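Local coordinates for transcriptional repressor (Vibrio fischeri, PDB 3KV1), which probably binds a sugar effector through this domain and, as a SorC-family regulator, probably represses transcription by binding DNA, at residues M165-A179 with D201-L213. Numbering follows the deposited sequence.
Sequences MVKLGFFTPKEFVEA and DADTLMRGRVIGL
The capping box at the start of helix 173-181, where E175 is met by R209 from the loop between strand 193-196 and helix 215-219, is a case in the SorC-family sugar-binding domain of a helix N-terminus whose capping residue also carries a salt bridge to a distant loop. T172 is the N-cap: its OG1 accepts from E175 N (2.8 Å), and T172 N returns a nearly straight bond to the anti lone pair of E175 OE1. With one carboxylate oxygen held this way, the other, OE2, takes R209 NH2 at 3.2 Å on its syn side, from somewhat out of the carboxylate plane, completing a salt bridge. The carboxylate and guanidinium planes are turned 53° apart, so the pair is splayed and not a flat two-pronged clasp; the second link, NH1 to OE1, is weak. R209 NH1 also donates to F170 O (2.9 Å), a bond lying in both the carbonyl and guanidinium planes. The bend of the arginine chain at chi2 (-59°) brings the guanidinium to the edge of F171, whose CD1 lies over one of its faces, the two planes almost perpendicular. CB of E175 rests on a face of the same ring, while L205 CB abuts its edge.

Next to this polar grip, selenomethionine M206 gathers the apolar contacts. An ST turn, M206 N to T204 OG1, holds its backbone, and M159 of helix 159-162 touches it from outside the pair. Its side chain bends at chi3 (59°), and in the conformer described CE lies 3.5 Å from M165 SE and also near F176 CE1, while M206 CG comes within 3.5 Å of A179 CB.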
# COMPACT_ATOMS: atom_id res chain seq x y z
N MSE A 165 7.08 -17.38 6.09
CA MSE A 165 5.67 -17.67 6.37
C MSE A 165 5.59 -18.43 7.69
O MSE A 165 4.66 -18.26 8.48
CB MSE A 165 5.05 -18.50 5.27
CG MSE A 165 5.35 -17.99 3.89
SE MSE A 165 4.87 -19.37 2.62
CE MSE A 165 2.93 -19.42 2.94
N VAL A 166 6.59 -19.28 7.93
CA VAL A 166 6.61 -20.06 9.16
C VAL A 166 7.03 -19.19 10.34
O VAL A 166 6.35 -19.15 11.36
CB VAL A 166 7.58 -21.24 9.03
CG1 VAL A 166 7.62 -22.02 10.33
CG2 VAL A 166 7.16 -22.13 7.88
N LYS A 167 8.14 -18.48 10.18
CA LYS A 167 8.64 -17.67 11.27
C LYS A 167 7.64 -16.58 11.67
O LYS A 167 7.58 -16.20 12.84
CB LYS A 167 10.03 -17.10 10.97
CG LYS A 167 10.10 -16.13 9.82
CD LYS A 167 11.54 -15.70 9.54
CE LYS A 167 11.58 -14.47 8.63
NZ LYS A 167 12.97 -14.08 8.29
N LEU A 168 6.82 -16.14 10.72
CA LEU A 168 5.78 -15.14 11.02
C LEU A 168 4.48 -15.74 11.57
O LEU A 168 3.55 -15.00 11.92
CB LEU A 168 5.51 -14.24 9.80
CG LEU A 168 6.65 -13.27 9.52
CD1 LEU A 168 6.56 -12.63 8.12
CD2 LEU A 168 6.66 -12.21 10.61
N GLY A 169 4.39 -17.06 11.65
CA GLY A 169 3.27 -17.72 12.30
C GLY A 169 2.08 -18.06 11.42
O GLY A 169 0.99 -18.39 11.91
N PHE A 170 2.26 -17.99 10.10
CA PHE A 170 1.14 -18.24 9.21
C PHE A 170 1.02 -19.73 8.80
O PHE A 170 -0.02 -20.16 8.30
CB PHE A 170 1.22 -17.34 7.97
CG PHE A 170 1.17 -15.85 8.28
CD1 PHE A 170 -0.04 -15.24 8.55
CD2 PHE A 170 2.33 -15.07 8.23
CE1 PHE A 170 -0.10 -13.87 8.82
CE2 PHE A 170 2.27 -13.71 8.48
CZ PHE A 170 1.06 -13.11 8.78
N PHE A 171 2.08 -20.49 9.05
CA PHE A 171 2.16 -21.88 8.58
C PHE A 171 3.06 -22.60 9.59
O PHE A 171 4.06 -22.04 10.03
CB PHE A 171 2.83 -21.85 7.20
CG PHE A 171 2.53 -23.03 6.31
CD1 PHE A 171 1.23 -23.48 6.10
CD2 PHE A 171 3.56 -23.63 5.59
CE1 PHE A 171 0.97 -24.53 5.24
CE2 PHE A 171 3.32 -24.69 4.73
CZ PHE A 171 2.03 -25.14 4.55
N THR A 172 2.74 -23.83 9.97
CA THR A 172 3.57 -24.55 10.94
C THR A 172 4.85 -25.10 10.29
O THR A 172 4.88 -25.39 9.10
CB THR A 172 2.82 -25.72 11.64
OG1 THR A 172 2.61 -26.79 10.71
CG2 THR A 172 1.46 -25.28 12.18
N PRO A 173 5.93 -25.26 11.08
CA PRO A 173 7.13 -25.94 10.58
C PRO A 173 6.77 -27.32 10.03
O PRO A 173 7.28 -27.74 8.99
CB PRO A 173 8.00 -26.08 11.85
CG PRO A 173 7.56 -24.92 12.73
CD PRO A 173 6.09 -24.75 12.46
N LYS A 174 5.90 -28.04 10.73
CA LYS A 174 5.46 -29.35 10.28
C LYS A 174 4.82 -29.27 8.89
O LYS A 174 5.15 -30.05 8.00
CB LYS A 174 4.51 -29.98 11.30
CG LYS A 174 3.96 -31.34 10.91
CD LYS A 174 3.13 -31.93 12.05
CE LYS A 174 2.56 -33.32 11.71
NZ LYS A 174 1.61 -33.22 10.56
N GLU A 175 3.91 -28.31 8.71
CA GLU A 175 3.26 -28.10 7.41
C GLU A 175 4.27 -27.77 6.31
O GLU A 175 4.17 -28.23 5.17
CB GLU A 175 2.19 -26.99 7.50
CG GLU A 175 0.98 -27.39 8.33
CD GLU A 175 -0.11 -26.31 8.37
OE1 GLU A 175 0.14 -25.17 8.84
OE2 GLU A 175 -1.23 -26.62 7.91
N PHE A 176 5.27 -26.96 6.67
CA PHE A 176 6.32 -26.56 5.74
C PHE A 176 7.16 -27.74 5.23
O PHE A 176 7.39 -27.90 4.03
CB PHE A 176 7.23 -25.53 6.43
CG PHE A 176 8.16 -24.83 5.49
CD1 PHE A 176 7.71 -23.76 4.72
CD2 PHE A 176 9.48 -25.23 5.38
CE1 PHE A 176 8.57 -23.10 3.86
CE2 PHE A 176 10.35 -24.57 4.52
CZ PHE A 176 9.89 -23.51 3.76
N VAL A 177 7.61 -28.61 6.14
CA VAL A 177 8.37 -29.76 5.71
C VAL A 177 7.49 -30.64 4.86
O VAL A 177 7.95 -31.20 3.86
CB VAL A 177 8.87 -30.60 6.92
CG1 VAL A 177 9.40 -31.93 6.43
CG2 VAL A 177 9.91 -29.82 7.69
N GLU A 178 6.22 -30.77 5.24
CA GLU A 178 5.28 -31.59 4.48
C GLU A 178 4.96 -31.07 3.07
O GLU A 178 4.77 -31.85 2.16
CB GLU A 178 4.00 -31.84 5.28
CG GLU A 178 4.25 -32.89 6.36
CD GLU A 178 3.19 -32.94 7.44
OE1 GLU A 178 2.15 -32.27 7.28
OE2 GLU A 178 3.42 -33.67 8.45
N ALA A 179 4.95 -29.75 2.90
CA ALA A 179 4.82 -29.18 1.55
C ALA A 179 5.94 -29.67 0.62
O ALA A 179 5.72 -30.02 -0.54
CB ALA A 179 4.83 -27.63 1.62
N ASP A 201 2.07 -27.64 -11.15
CA ASP A 201 1.58 -27.00 -9.94
C ASP A 201 1.20 -28.10 -8.97
O ASP A 201 0.41 -28.97 -9.29
CB ASP A 201 0.33 -26.17 -10.23
CG ASP A 201 0.60 -25.01 -11.15
OD1 ASP A 201 1.80 -24.69 -11.35
OD2 ASP A 201 -0.38 -24.42 -11.67
N ALA A 202 1.77 -28.06 -7.78
CA ALA A 202 1.36 -29.01 -6.78
C ALA A 202 0.27 -28.37 -5.95
O ALA A 202 0.44 -27.25 -5.47
CB ALA A 202 2.52 -29.41 -5.90
N ASP A 203 -0.85 -29.05 -5.83
CA ASP A 203 -1.79 -28.71 -4.78
C ASP A 203 -0.98 -28.73 -3.50
O ASP A 203 -0.57 -29.78 -3.02
CB ASP A 203 -2.95 -29.72 -4.72
CG ASP A 203 -2.48 -31.18 -4.74
OD1 ASP A 203 -1.34 -31.44 -5.20
OD2 ASP A 203 -3.26 -32.06 -4.31
N THR A 204 -0.70 -27.55 -2.95
CA THR A 204 -0.05 -27.51 -1.65
C THR A 204 -0.86 -26.60 -0.71
O THR A 204 -1.48 -25.64 -1.16
CB THR A 204 1.40 -27.00 -1.77
OG1 THR A 204 1.93 -26.76 -0.46
CG2 THR A 204 1.47 -25.71 -2.59
N LEU A 205 -0.83 -26.92 0.58
CA LEU A 205 -1.47 -26.04 1.59
C LEU A 205 -0.86 -24.65 1.59
O LEU A 205 -1.52 -23.69 2.02
CB LEU A 205 -1.30 -26.64 3.00
CG LEU A 205 -2.02 -27.93 3.37
CD1 LEU A 205 -1.77 -28.24 4.85
CD2 LEU A 205 -3.51 -27.83 3.09
N MSE A 206 0.39 -24.55 1.14
CA MSE A 206 1.13 -23.28 1.19
C MSE A 206 0.40 -22.14 0.53
O MSE A 206 0.31 -21.05 1.08
CB MSE A 206 2.50 -23.42 0.50
CG MSE A 206 3.30 -24.59 0.98
SE MSE A 206 5.21 -24.34 0.59
CE MSE A 206 5.44 -22.65 1.61
N ARG A 207 -0.10 -22.38 -0.68
CA ARG A 207 -0.70 -21.32 -1.46
C ARG A 207 -2.02 -20.87 -0.84
O ARG A 207 -2.46 -19.72 -1.05
CB ARG A 207 -0.85 -21.75 -2.93
CG ARG A 207 -1.22 -20.63 -3.88
CD ARG A 207 -1.83 -21.21 -5.15
NE ARG A 207 -3.14 -20.63 -5.41
CZ ARG A 207 -3.98 -21.07 -6.34
NH1 ARG A 207 -3.65 -22.11 -7.11
NH2 ARG A 207 -5.15 -20.48 -6.50
N GLY A 208 -2.65 -21.74 -0.04
CA GLY A 208 -3.82 -21.30 0.70
C GLY A 208 -3.51 -20.22 1.73
O GLY A 208 -4.41 -19.67 2.36
N ARG A 209 -2.22 -19.94 1.95
CA ARG A 209 -1.82 -18.94 2.93
C ARG A 209 -1.28 -17.67 2.28
O ARG A 209 -0.75 -16.83 2.98
CB ARG A 209 -0.70 -19.49 3.85
CG ARG A 209 -1.02 -20.81 4.53
CD ARG A 209 -2.28 -20.77 5.42
NE ARG A 209 -2.72 -22.15 5.59
CZ ARG A 209 -2.37 -22.95 6.59
NH1 ARG A 209 -1.59 -22.52 7.58
NH2 ARG A 209 -2.80 -24.20 6.58
N VAL A 210 -1.39 -17.53 0.96
CA VAL A 210 -0.80 -16.40 0.24
C VAL A 210 -1.85 -15.65 -0.57
O VAL A 210 -2.70 -16.27 -1.20
CB VAL A 210 0.32 -16.84 -0.76
CG1 VAL A 210 1.03 -15.61 -1.33
CG2 VAL A 210 1.31 -17.74 -0.08
N ILE A 211 -1.78 -14.32 -0.56
CA ILE A 211 -2.67 -13.52 -1.36
C ILE A 211 -1.88 -12.86 -2.48
O ILE A 211 -0.99 -12.05 -2.23
CB ILE A 211 -3.33 -12.42 -0.51
CG1 ILE A 211 -4.29 -13.10 0.48
CG2 ILE A 211 -4.10 -11.49 -1.42
CD1 ILE A 211 -4.89 -12.18 1.46
N GLY A 212 -2.18 -13.24 -3.71
CA GLY A 212 -1.46 -12.66 -4.84
C GLY A 212 -1.85 -13.39 -6.10
O GLY A 212 -2.84 -14.14 -6.09
N LEU A 213 -1.11 -13.15 -7.19
CA LEU A 213 -1.31 -13.90 -8.44
C LEU A 213 -1.02 -15.40 -8.33
O LEU A 213 -0.49 -15.88 -7.32
CB LEU A 213 -0.43 -13.33 -9.55
CG LEU A 213 -0.72 -11.90 -10.02
CD1 LEU A 213 0.22 -11.62 -11.18
CD2 LEU A 213 -2.18 -11.73 -10.45